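Local coordinates for amidohydrolase (Chromobacterium violaceum, PDB 2YB1), which hydrolyses the 3'-phosphate of nucleoside 3',5'-bisphosphates with manganese ions, leaving a nucleoside 5'-phosphate and orthophosphate, at residues 21-29 and 258-266; 96-107 and 129-137. All coordinates share one frame; numbering follows the deposited sequence.

Contact 1: residues 21-29 and 258-266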
loop_
_atom_site.group_PDB
_atom_site.type_symbol
_atom_site.label_atom_id
_atom_site.label_comp_id
_atom_site.label_asym_id
_atom_site.label_seq_id
_atom_site.Cartn_x
_atom_site.Cartn_y
_atom_site.Cartn_z
ATOM N N GLU A 21 5.402 4.210 15.978
ATOM C CA GLU A 21 6.002 5.476 15.568
ATOM C C GLU A 21 5.204 6.186 14.481
ATOM O O GLU A 21 5.061 7.409 14.514
ATOM C CB GLU A 21 7.441 5.264 15.092
ATOM C CG GLU A 21 8.408 4.897 16.205
ATOM C CD GLU A 21 9.770 4.478 15.671
ATOM O OE1 GLU A 21 9.874 4.153 14.469
ATOM O OE2 GLU A 21 10.734 4.474 16.452
ATOM N N VAL A 22 4.696 5.428 13.512
ATOM C CA VAL A 22 3.992 6.041 12.378
ATOM C C VAL A 22 2.624 6.577 12.817
ATOM O O VAL A 22 2.209 7.664 12.401
ATOM C CB VAL A 22 3.906 5.087 11.143
ATOM C CG1 VAL A 22 2.934 3.944 11.393
ATOM C CG2 VAL A 22 3.543 5.878 9.849
ATOM N N ILE A 23 1.956 5.844 13.704
ATOM C CA ILE A 23 0.697 6.323 14.288
ATOM C C ILE A 23 0.921 7.590 15.120
ATOM O O ILE A 23 0.153 8.557 15.024
ATOM C CB ILE A 23 0.010 5.230 15.167
ATOM C CG1 ILE A 23 -0.435 4.032 14.310
ATOM C CG2 ILE A 23 -1.165 5.815 15.949
ATOM C CD1 ILE A 23 -1.456 4.385 13.230
ATOM N N ASP A 24 1.978 7.583 15.932
ATOM C CA ASP A 24 2.322 8.740 16.756
ATOM C C ASP A 24 2.636 9.974 15.897
ATOM O O ASP A 24 2.282 11.097 16.260
ATOM C CB ASP A 24 3.509 8.420 17.672
ATOM C CG ASP A 24 3.112 7.558 18.870
ATOM O OD1 ASP A 24 1.894 7.372 19.115
ATOM O OD2 ASP A 24 4.024 7.068 19.569
ATOM N N ARG A 25 3.305 9.759 14.765
ATOM C CA ARG A 25 3.635 10.846 13.847
ATOM C C ARG A 25 2.351 11.384 13.219
ATOM O O ARG A 25 2.125 12.593 13.192
ATOM C CB ARG A 25 4.600 10.366 12.759
ATOM C CG ARG A 25 5.013 11.454 11.744
ATOM C CD ARG A 25 5.941 10.863 10.681
ATOM N NE ARG A 25 6.392 11.843 9.690
ATOM C CZ ARG A 25 7.505 12.572 9.776
ATOM N NH1 ARG A 25 8.308 12.457 10.826
ATOM N NH2 ARG A 25 7.817 13.427 8.802
ATOM N N ALA A 26 1.501 10.482 12.731
ATOM C CA ALA A 26 0.207 10.878 12.178
ATOM C C ALA A 26 -0.594 11.682 13.208
ATOM O O ALA A 26 -1.273 12.651 12.868
ATOM C CB ALA A 26 -0.579 9.647 11.749
ATOM N N ALA A 27 -0.492 11.280 14.472
ATOM C CA ALA A 27 -1.307 11.861 15.539
ATOM C C ALA A 27 -1.024 13.353 15.762
ATOM O O ALA A 27 -1.856 14.073 16.313
ATOM C CB ALA A 27 -1.110 11.076 16.843
ATOM N N ALA A 28 0.152 13.815 15.354
ATOM C CA ALA A 28 0.506 15.223 15.530
ATOM C C ALA A 28 -0.426 16.093 14.683
ATOM O O ALA A 28 -0.628 17.267 14.973
ATOM C CB ALA A 28 1.966 15.467 15.161
ATOM N N ARG A 29 -1.009 15.495 13.649
ATOM C CA ARG A 29 -1.940 16.205 12.752
ATOM C C ARG A 29 -3.403 16.138 13.206
ATOM O O ARG A 29 -4.305 16.568 12.475
ATOM C CB ARG A 29 -1.837 15.663 11.320
ATOM C CG ARG A 29 -0.420 15.445 10.813
ATOM C CD ARG A 29 0.279 16.745 10.443
ATOM N NE ARG A 29 0.018 17.132 9.058
ATOM C CZ ARG A 29 -0.677 18.208 8.698
ATOM N NH1 ARG A 29 -1.179 19.021 9.618
ATOM N NH2 ARG A 29 -0.869 18.474 7.412
ATOM N N ASP A 258 2.887 13.814 3.888
ATOM C CA ASP A 258 3.117 13.287 5.227
ATOM C C ASP A 258 1.878 12.612 5.790
ATOM O O ASP A 258 0.741 12.936 5.430
ATOM C CB ASP A 258 3.602 14.362 6.209
ATOM C CG ASP A 258 3.920 13.787 7.600
ATOM O OD1 ASP A 258 4.706 12.805 7.679
ATOM O OD2 ASP A 258 3.355 14.300 8.609
ATOM N N VAL A 259 2.122 11.683 6.700
ATOM C CA VAL A 259 1.089 10.808 7.212
ATOM C C VAL A 259 0.106 11.556 8.112
ATOM O O VAL A 259 0.494 12.451 8.867
ATOM C CB VAL A 259 1.720 9.625 7.984
ATOM C CG1 VAL A 259 2.422 10.124 9.258
ATOM C CG2 VAL A 259 0.668 8.578 8.312
ATOM N N GLY A 260 -1.169 11.192 8.028
ATOM C CA GLY A 260 -2.166 11.746 8.930
ATOM C C GLY A 260 -3.011 12.832 8.288
ATOM O O GLY A 260 -3.951 13.347 8.900
ATOM N N HIS A 261 -2.674 13.169 7.048
ATOM C CA HIS A 261 -3.373 14.217 6.309
ATOM C C HIS A 261 -3.463 13.837 4.832
ATOM O O HIS A 261 -2.553 13.218 4.288
ATOM C CB HIS A 261 -2.633 15.548 6.460
ATOM C CG HIS A 261 -3.279 16.686 5.735
ATOM N ND1 HIS A 261 -2.826 17.152 4.518
ATOM C CD2 HIS A 261 -4.349 17.455 6.054
ATOM C CE1 HIS A 261 -3.588 18.155 4.118
ATOM N NE2 HIS A 261 -4.517 18.363 5.035
ATOM N N THR A 262 -4.569 14.201 4.190
ATOM C CA THR A 262 -4.713 14.019 2.751
ATOM C C THR A 262 -5.447 15.227 2.175
ATOM O O THR A 262 -6.068 16.004 2.913
ATOM C CB THR A 262 -5.503 12.742 2.405
ATOM O OG1 THR A 262 -6.740 12.751 3.118
ATOM C CG2 THR A 262 -4.706 11.487 2.763
ATOM N N GLU A 263 -5.353 15.392 0.861
ATOM C CA GLU A 263 -6.100 16.424 0.148
ATOM C C GLU A 263 -7.596 16.143 0.237
ATOM O O GLU A 263 -8.016 14.996 0.112
ATOM C CB GLU A 263 -5.699 16.421 -1.332
ATOM C CG GLU A 263 -4.261 16.843 -1.591
ATOM C CD GLU A 263 -3.986 18.240 -1.064
ATOM O OE1 GLU A 263 -4.815 19.141 -1.321
ATOM O OE2 GLU A 263 -2.959 18.431 -0.376
ATOM N N ASP A 264 -8.390 17.194 0.433
ATOM C CA ASP A 264 -9.845 17.088 0.432
ATOM C C ASP A 264 -10.333 16.428 -0.861
ATOM O O ASP A 264 -9.934 16.826 -1.953
ATOM C CB ASP A 264 -10.490 18.478 0.526
ATOM C CG ASP A 264 -10.292 19.141 1.871
ATOM O OD1 ASP A 264 -9.925 18.457 2.852
ATOM O OD2 ASP A 264 -10.528 20.365 1.945
ATOM N N LEU A 265 -11.208 15.436 -0.732
ATOM C CA LEU A 265 -11.825 14.804 -1.897
ATOM C C LEU A 265 -12.680 15.803 -2.683
ATOM O O LEU A 265 -13.330 16.661 -2.097
ATOM C CB LEU A 265 -12.704 13.622 -1.477
ATOM C CG LEU A 265 -12.029 12.353 -0.958
ATOM C CD1 LEU A 265 -13.100 11.381 -0.478
ATOM C CD2 LEU A 265 -11.143 11.716 -2.025
ATOM N N PRO A 266 -12.667 15.694 -4.017
ATOM C CA PRO A 266 -13.588 16.487 -4.842
ATOM C C PRO A 266 -15.026 16.272 -4.374
ATOM O O PRO A 266 -15.348 15.187 -3.888
ATOM C CB PRO A 266 -13.391 15.895 -6.246
ATOM C CG PRO A 266 -11.993 15.346 -6.229
ATOM C CD PRO A 266 -11.795 14.826 -4.830
HETATM O O HOH W 1 3.057 14.548 11.599
HETATM O O HOH W 2 -4.896 15.606 9.993
HETATM O O HOH W 3 1.054 16.056 5.866
#
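Val259 lays its CG1 methyl against the flank of helix 19-27, 3.6 Å from the backbone N of Ala26 and 3.8 Å from CG of Arg25, while its CG2 meets Ala26 CB at 3.8 Å. The two methyls thus straddle different parts of one helical turn, and the CG2 of Val22 borders the second. Arg25 reaches past Val259 with its chain fully extended, which carries NE to the carboxylate of Asp258. NE donates to OD1 of Asp258 at 2.8 Å, on the syn side and close to the guanidinium plane, and the bond is fairly straight (160°); NH2 adds a weak second bond to the same oxygen. Both bonds end on OD1, and with guanidinium and carboxylate planes 84° apart this is not a two-pronged, coplanar pair. The other oxygen, OD2, takes a water that also donates to Arg25 O. Arg29, bent at chi2 and chi3, brings NH2 over one face of the His261 ring, toward its rim, 3.4 Å from CG. Asp258 to His261 form a type II turn whose Gly260, with positive phi (102°), lies against Ala26 CB; a second water links Gly260 O to Arg29 O, while Val259 O is buried without a polar partner. Gly260 N bonds to Asp5 and Thr262 OG1 to Ile4 O, tying the same loop to the first strand. Apolar methyls pack on the inner side and charged groups with bridging waters close the outer side, so the loop's hold on the helix probably rests on one salt bridge and shared waters as well as on methyl packing.

Contact 2: residues 96-107 and 129-137; sequences REGRLERARQMG and PEMISRTHF. With AMP (adenosine monophosphate), chain E.
The 5'-phosphate pocket of this PHP-family phosphatase lies where the start of helix 99-112 meets the N-terminus of helix 134-143. Arg99 serves both sides: NH1 donates to Ile132 O at 3.0 Å, approaching from above the carbonyl plane, and to AMP O3P, while NH2 reaches AMP O2P at 2.9 Å. Arg102, extended from CG to NE with CG anti to the backbone N (chi1 171°), sends NH1 to AMP O3P at 2.8 Å and NH2 to O1P; the sulfur of Met106 sits over the centre of its guanidinium face. From the other segment Arg134 NE donates to AMP O1P at 2.8 Å, and its backbone N to O3P. Ser133 caps this second helix by accepting from Thr135 N, and Ser133 N returns a weak bond to His136 ND1, completing a capping box. A water joins Arg99 O, Ile132 O and Arg102 NH1. Behind the phosphate, Ile132 CG2 presses on Ala103 CB at 3.4 Å, a tight fit, and Leu100 spreads over Pro129 O. Phe137 turns its edge to Ala103 O, with Met106 SD above its face, 4.8 Å from the centroid, in a Met-aromatic contact. O3P thus receives three N-H donors, from Arg99, Arg102 and the backbone of Arg134; three guanidinium groups and a helix N-terminus would together stabilise the phosphate's negative charge.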
loop_
_atom_site.group_PDB
_atom_site.type_symbol
_atom_site.label_atom_id
_atom_site.label_comp_id
_atom_site.label_asym_id
_atom_site.label_seq_id
_atom_site.Cartn_x
_atom_site.Cartn_y
_atom_site.Cartn_z
ATOM N N ARG A 96 3.774 -13.656 0.011
ATOM C CA ARG A 96 5.084 -13.370 0.604
ATOM C C ARG A 96 6.130 -14.441 0.279
ATOM O O ARG A 96 7.331 -14.173 0.342
ATOM C CB ARG A 96 4.984 -13.245 2.134
ATOM C CG ARG A 96 4.093 -12.117 2.627
ATOM C CD ARG A 96 4.299 -11.840 4.103
ATOM N NE ARG A 96 3.929 -12.954 4.980
ATOM C CZ ARG A 96 2.699 -13.170 5.437
ATOM N NH1 ARG A 96 1.702 -12.373 5.064
ATOM N NH2 ARG A 96 2.462 -14.194 6.254
ATOM N N GLU A 97 5.666 -15.644 -0.055
ATOM C CA GLU A 97 6.527 -16.831 -0.178
ATOM C C GLU A 97 7.775 -16.695 -1.061
ATOM O O GLU A 97 8.855 -17.163 -0.689
ATOM C CB GLU A 97 5.715 -18.044 -0.648
ATOM C CG GLU A 97 4.968 -18.786 0.450
ATOM C CD GLU A 97 4.219 -20.001 -0.092
ATOM O OE1 GLU A 97 4.725 -20.624 -1.052
ATOM O OE2 GLU A 97 3.122 -20.321 0.428
ATOM N N GLY A 98 7.627 -16.089 -2.233
ATOM C CA GLY A 98 8.746 -15.975 -3.155
ATOM C C GLY A 98 9.581 -14.713 -2.985
ATOM O O GLY A 98 10.513 -14.471 -3.749
ATOM N N ARG A 99 9.241 -13.906 -1.989
ATOM C CA ARG A 99 9.844 -12.582 -1.836
ATOM C C ARG A 99 11.359 -12.641 -1.567
ATOM O O ARG A 99 12.142 -11.944 -2.220
ATOM C CB ARG A 99 9.112 -11.803 -0.729
ATOM C CG ARG A 99 9.092 -10.310 -0.921
ATOM C CD ARG A 99 8.054 -9.638 -0.028
ATOM N NE ARG A 99 6.995 -8.973 -0.794
ATOM C CZ ARG A 99 7.189 -7.954 -1.631
ATOM N NH1 ARG A 99 8.413 -7.468 -1.831
ATOM N NH2 ARG A 99 6.152 -7.417 -2.277
ATOM N N LEU A 100 11.774 -13.465 -0.605
ATOM C CA LEU A 100 13.197 -13.587 -0.271
ATOM C C LEU A 100 14.033 -14.104 -1.444
ATOM O O LEU A 100 15.107 -13.565 -1.745
ATOM C CB LEU A 100 13.392 -14.496 0.953
ATOM C CG LEU A 100 13.651 -13.722 2.247
ATOM C CD1 LEU A 100 13.533 -14.633 3.475
ATOM C CD2 LEU A 100 15.014 -13.031 2.193
ATOM N N GLU A 101 13.541 -15.165 -2.084
ATOM C CA GLU A 101 14.182 -15.737 -3.264
ATOM C C GLU A 101 14.371 -14.675 -4.364
ATOM O O GLU A 101 15.454 -14.525 -4.926
ATOM C CB GLU A 101 13.323 -16.900 -3.771
ATOM C CG GLU A 101 13.684 -17.460 -5.135
ATOM C CD GLU A 101 12.688 -18.534 -5.591
ATOM O OE1 GLU A 101 11.453 -18.299 -5.499
ATOM O OE2 GLU A 101 13.142 -19.608 -6.051
ATOM N N ARG A 102 13.304 -13.941 -4.662
ATOM C CA ARG A 102 13.358 -12.877 -5.656
ATOM C C ARG A 102 14.406 -11.827 -5.290
ATOM O O ARG A 102 15.119 -11.303 -6.160
ATOM C CB ARG A 102 11.982 -12.225 -5.765
ATOM C CG ARG A 102 11.885 -10.951 -6.610
ATOM C CD ARG A 102 10.421 -10.474 -6.530
ATOM N NE ARG A 102 10.120 -9.216 -7.218
ATOM C CZ ARG A 102 9.952 -8.046 -6.604
ATOM N NH1 ARG A 102 10.079 -7.954 -5.276
ATOM N NH2 ARG A 102 9.646 -6.965 -7.319
ATOM N N ALA A 103 14.490 -11.513 -4.000
ATOM C CA ALA A 103 15.451 -10.518 -3.520
ATOM C C ALA A 103 16.906 -10.954 -3.684
ATOM O O ALA A 103 17.758 -10.146 -4.039
ATOM C CB ALA A 103 15.167 -10.146 -2.057
ATOM N N ARG A 104 17.204 -12.220 -3.403
ATOM C CA ARG A 104 18.569 -12.708 -3.596
ATOM C C ARG A 104 18.965 -12.586 -5.075
ATOM O O ARG A 104 20.096 -12.235 -5.411
ATOM C CB ARG A 104 18.705 -14.153 -3.104
ATOM C CG ARG A 104 18.372 -14.332 -1.626
ATOM C CD ARG A 104 18.648 -15.764 -1.162
ATOM N NE ARG A 104 18.033 -16.026 0.138
ATOM C CZ ARG A 104 16.859 -16.626 0.307
ATOM N NH1 ARG A 104 16.162 -17.037 -0.754
ATOM N NH2 ARG A 104 16.373 -16.813 1.537
ATOM N N GLN A 105 18.011 -12.865 -5.949
ATOM C CA GLN A 105 18.194 -12.743 -7.389
ATOM C C GLN A 105 18.374 -11.277 -7.832
ATOM O O GLN A 105 19.202 -10.979 -8.699
ATOM C CB GLN A 105 17.008 -13.408 -8.113
ATOM C CG GLN A 105 16.968 -14.930 -7.919
ATOM C CD GLN A 105 15.661 -15.578 -8.359
ATOM O OE1 GLN A 105 14.704 -14.897 -8.723
ATOM N NE2 GLN A 105 15.617 -16.906 -8.311
ATOM N N MET A 106 17.608 -10.368 -7.235
ATOM C CA MET A 106 17.760 -8.941 -7.517
ATOM C C MET A 106 19.178 -8.498 -7.165
ATOM O O MET A 106 19.817 -7.754 -7.916
ATOM C CB MET A 106 16.727 -8.108 -6.742
ATOM C CG MET A 106 15.261 -8.309 -7.197
ATOM S SD MET A 106 14.136 -7.131 -6.385
ATOM C CE MET A 106 13.886 -7.874 -4.787
ATOM N N GLY A 107 19.676 -8.975 -6.028
ATOM C CA GLY A 107 21.025 -8.649 -5.605
ATOM C C GLY A 107 22.049 -9.142 -6.611
ATOM O O GLY A 107 22.962 -8.410 -6.987
ATOM N N PRO A 129 12.880 -10.175 7.066
ATOM C CA PRO A 129 13.471 -10.702 5.827
ATOM C C PRO A 129 12.447 -11.142 4.779
ATOM O O PRO A 129 12.664 -10.919 3.576
ATOM C CB PRO A 129 14.293 -11.895 6.322
ATOM C CG PRO A 129 14.718 -11.482 7.702
ATOM C CD PRO A 129 13.548 -10.721 8.266
ATOM N N GLU A 130 11.337 -11.729 5.224
ATOM C CA GLU A 130 10.309 -12.218 4.306
ATOM C C GLU A 130 9.594 -11.087 3.559
ATOM O O GLU A 130 8.966 -11.320 2.524
ATOM C CB GLU A 130 9.281 -13.052 5.068
ATOM C CG GLU A 130 9.889 -14.191 5.880
ATOM C CD GLU A 130 10.081 -15.469 5.072
ATOM O OE1 GLU A 130 9.892 -15.434 3.831
ATOM O OE2 GLU A 130 10.414 -16.514 5.685
ATOM N N MET A 131 9.675 -9.874 4.097
ATOM C CA MET A 131 9.028 -8.699 3.490
ATOM C C MET A 131 9.969 -7.881 2.606
ATOM O O MET A 131 9.613 -6.793 2.148
ATOM C CB MET A 131 8.395 -7.800 4.553
ATOM C CG MET A 131 7.201 -8.429 5.262
ATOM S SD MET A 131 6.028 -9.182 4.122
ATOM C CE MET A 131 5.877 -8.029 2.763
ATOM N N ILE A 132 11.173 -8.402 2.393
ATOM C CA ILE A 132 12.211 -7.692 1.644
ATOM C C ILE A 132 11.672 -7.150 0.302
ATOM O O ILE A 132 11.035 -7.871 -0.467
ATOM C CB ILE A 132 13.468 -8.599 1.432
ATOM C CG1 ILE A 132 14.590 -7.844 0.711
ATOM C CG2 ILE A 132 13.105 -9.894 0.685
ATOM C CD1 ILE A 132 15.290 -6.770 1.548
ATOM N N SER A 133 11.963 -5.884 0.022
ATOM C CA SER A 133 11.261 -5.135 -1.029
ATOM C C SER A 133 12.234 -4.310 -1.869
ATOM O O SER A 133 13.308 -3.972 -1.394
ATOM C CB SER A 133 10.255 -4.209 -0.337
ATOM O OG SER A 133 9.889 -3.102 -1.122
ATOM N N ARG A 134 11.850 -3.980 -3.105
ATOM C CA ARG A 134 12.613 -3.032 -3.922
ATOM C C ARG A 134 12.867 -1.738 -3.155
ATOM O O ARG A 134 13.851 -1.051 -3.414
ATOM C CB ARG A 134 11.884 -2.698 -5.232
ATOM C CG ARG A 134 11.850 -3.855 -6.239
ATOM C CD ARG A 134 11.281 -3.425 -7.590
ATOM N NE ARG A 134 9.826 -3.271 -7.547
ATOM C CZ ARG A 134 9.127 -2.508 -8.378
ATOM N NH1 ARG A 134 9.750 -1.813 -9.327
ATOM N NH2 ARG A 134 7.800 -2.435 -8.265
ATOM N N THR A 135 11.964 -1.394 -2.233
ATOM C CA THR A 135 12.112 -0.171 -1.433
ATOM C C THR A 135 13.383 -0.221 -0.603
ATOM O O THR A 135 14.120 0.759 -0.521
ATOM C CB THR A 135 10.908 0.049 -0.497
ATOM O OG1 THR A 135 9.708 0.141 -1.276
ATOM C CG2 THR A 135 11.079 1.335 0.328
ATOM N N HIS A 136 13.638 -1.375 0.015
ATOM C CA HIS A 136 14.846 -1.554 0.811
ATOM C C HIS A 136 16.111 -1.488 -0.051
ATOM O O HIS A 136 17.123 -0.916 0.373
ATOM C CB HIS A 136 14.791 -2.868 1.582
ATOM C CG HIS A 136 13.583 -3.005 2.453
ATOM N ND1 HIS A 136 12.645 -4.002 2.276
ATOM C CD2 HIS A 136 13.148 -2.263 3.498
ATOM C CE1 HIS A 136 11.698 -3.879 3.189
ATOM N NE2 HIS A 136 11.982 -2.835 3.947
ATOM N N PHE A 137 16.053 -2.057 -1.256
ATOM C CA PHE A 137 17.167 -1.979 -2.203
ATOM C C PHE A 137 17.451 -0.528 -2.557
ATOM O O PHE A 137 18.604 -0.113 -2.641
ATOM C CB PHE A 137 16.871 -2.774 -3.489
ATOM C CG PHE A 137 17.194 -4.247 -3.382
ATOM C CD1 PHE A 137 16.331 -5.118 -2.724
ATOM C CD2 PHE A 137 18.370 -4.748 -3.918
ATOM C CE1 PHE A 137 16.639 -6.474 -2.613
ATOM C CE2 PHE A 137 18.684 -6.099 -3.805
ATOM C CZ PHE A 137 17.808 -6.962 -3.153
HETATM P P AMP E . 8.259 -4.798 -4.391
HETATM O O1P AMP E . 8.225 -4.856 -5.904
HETATM O O2P AMP E . 6.864 -5.094 -3.883
HETATM O O3P AMP E . 9.399 -5.638 -3.871
HETATM O "O5'" AMP E . 8.589 -3.257 -4.155
HETATM C "C5'" AMP E . 7.671 -2.253 -4.552
HETATM C "C4'" AMP E . 7.806 -1.012 -3.709
HETATM O "O4'" AMP E . 8.916 -0.222 -4.191
HETATM C "C3'" AMP E . 6.622 -0.056 -3.753
HETATM O "O3'" AMP E . 5.583 -0.435 -2.863
HETATM C "C2'" AMP E . 7.248 1.295 -3.415
HETATM O "O2'" AMP E . 7.373 1.449 -2.007
HETATM C "C1'" AMP E . 8.648 1.157 -4.015
HETATM N N9 AMP E . 8.748 1.823 -5.326
HETATM C C8 AMP E . 8.424 1.290 -6.523
HETATM N N7 AMP E . 8.630 2.200 -7.518
HETATM C C5 AMP E . 9.081 3.337 -6.950
HETATM C C6 AMP E . 9.497 4.681 -7.415
HETATM N N6 AMP E . 9.462 5.005 -8.728
HETATM N N1 AMP E . 9.912 5.570 -6.480
HETATM C C2 AMP E . 9.952 5.270 -5.166
HETATM N N3 AMP E . 9.587 4.070 -4.673
HETATM C C4 AMP E . 9.156 3.084 -5.503
HETATM O O HOH W 4 9.747 -14.271 1.365
HETATM O O HOH W 5 11.502 -9.376 -3.023
#

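Contact 1 and contact 2 lie on opposite sides of the chain's centre, their own centres 28 Å apart and their nearest atoms about 13 Å apart, with the manganese site between them. In sequence, contact 2 is nested inside the loop that contact 1 closes. Contact 2 holds the phosphate directly, and the Ser133 side chain is about 6 Å from a manganese ion. Contact 1 stands further back: the Val259 side chain is about 11 Å from a manganese ion and that of Val22 about 13 Å from AMP. Even so, the Val22 side chain is about 7 Å from that of His9, a manganese ligand, and about 8 Å from that of His250.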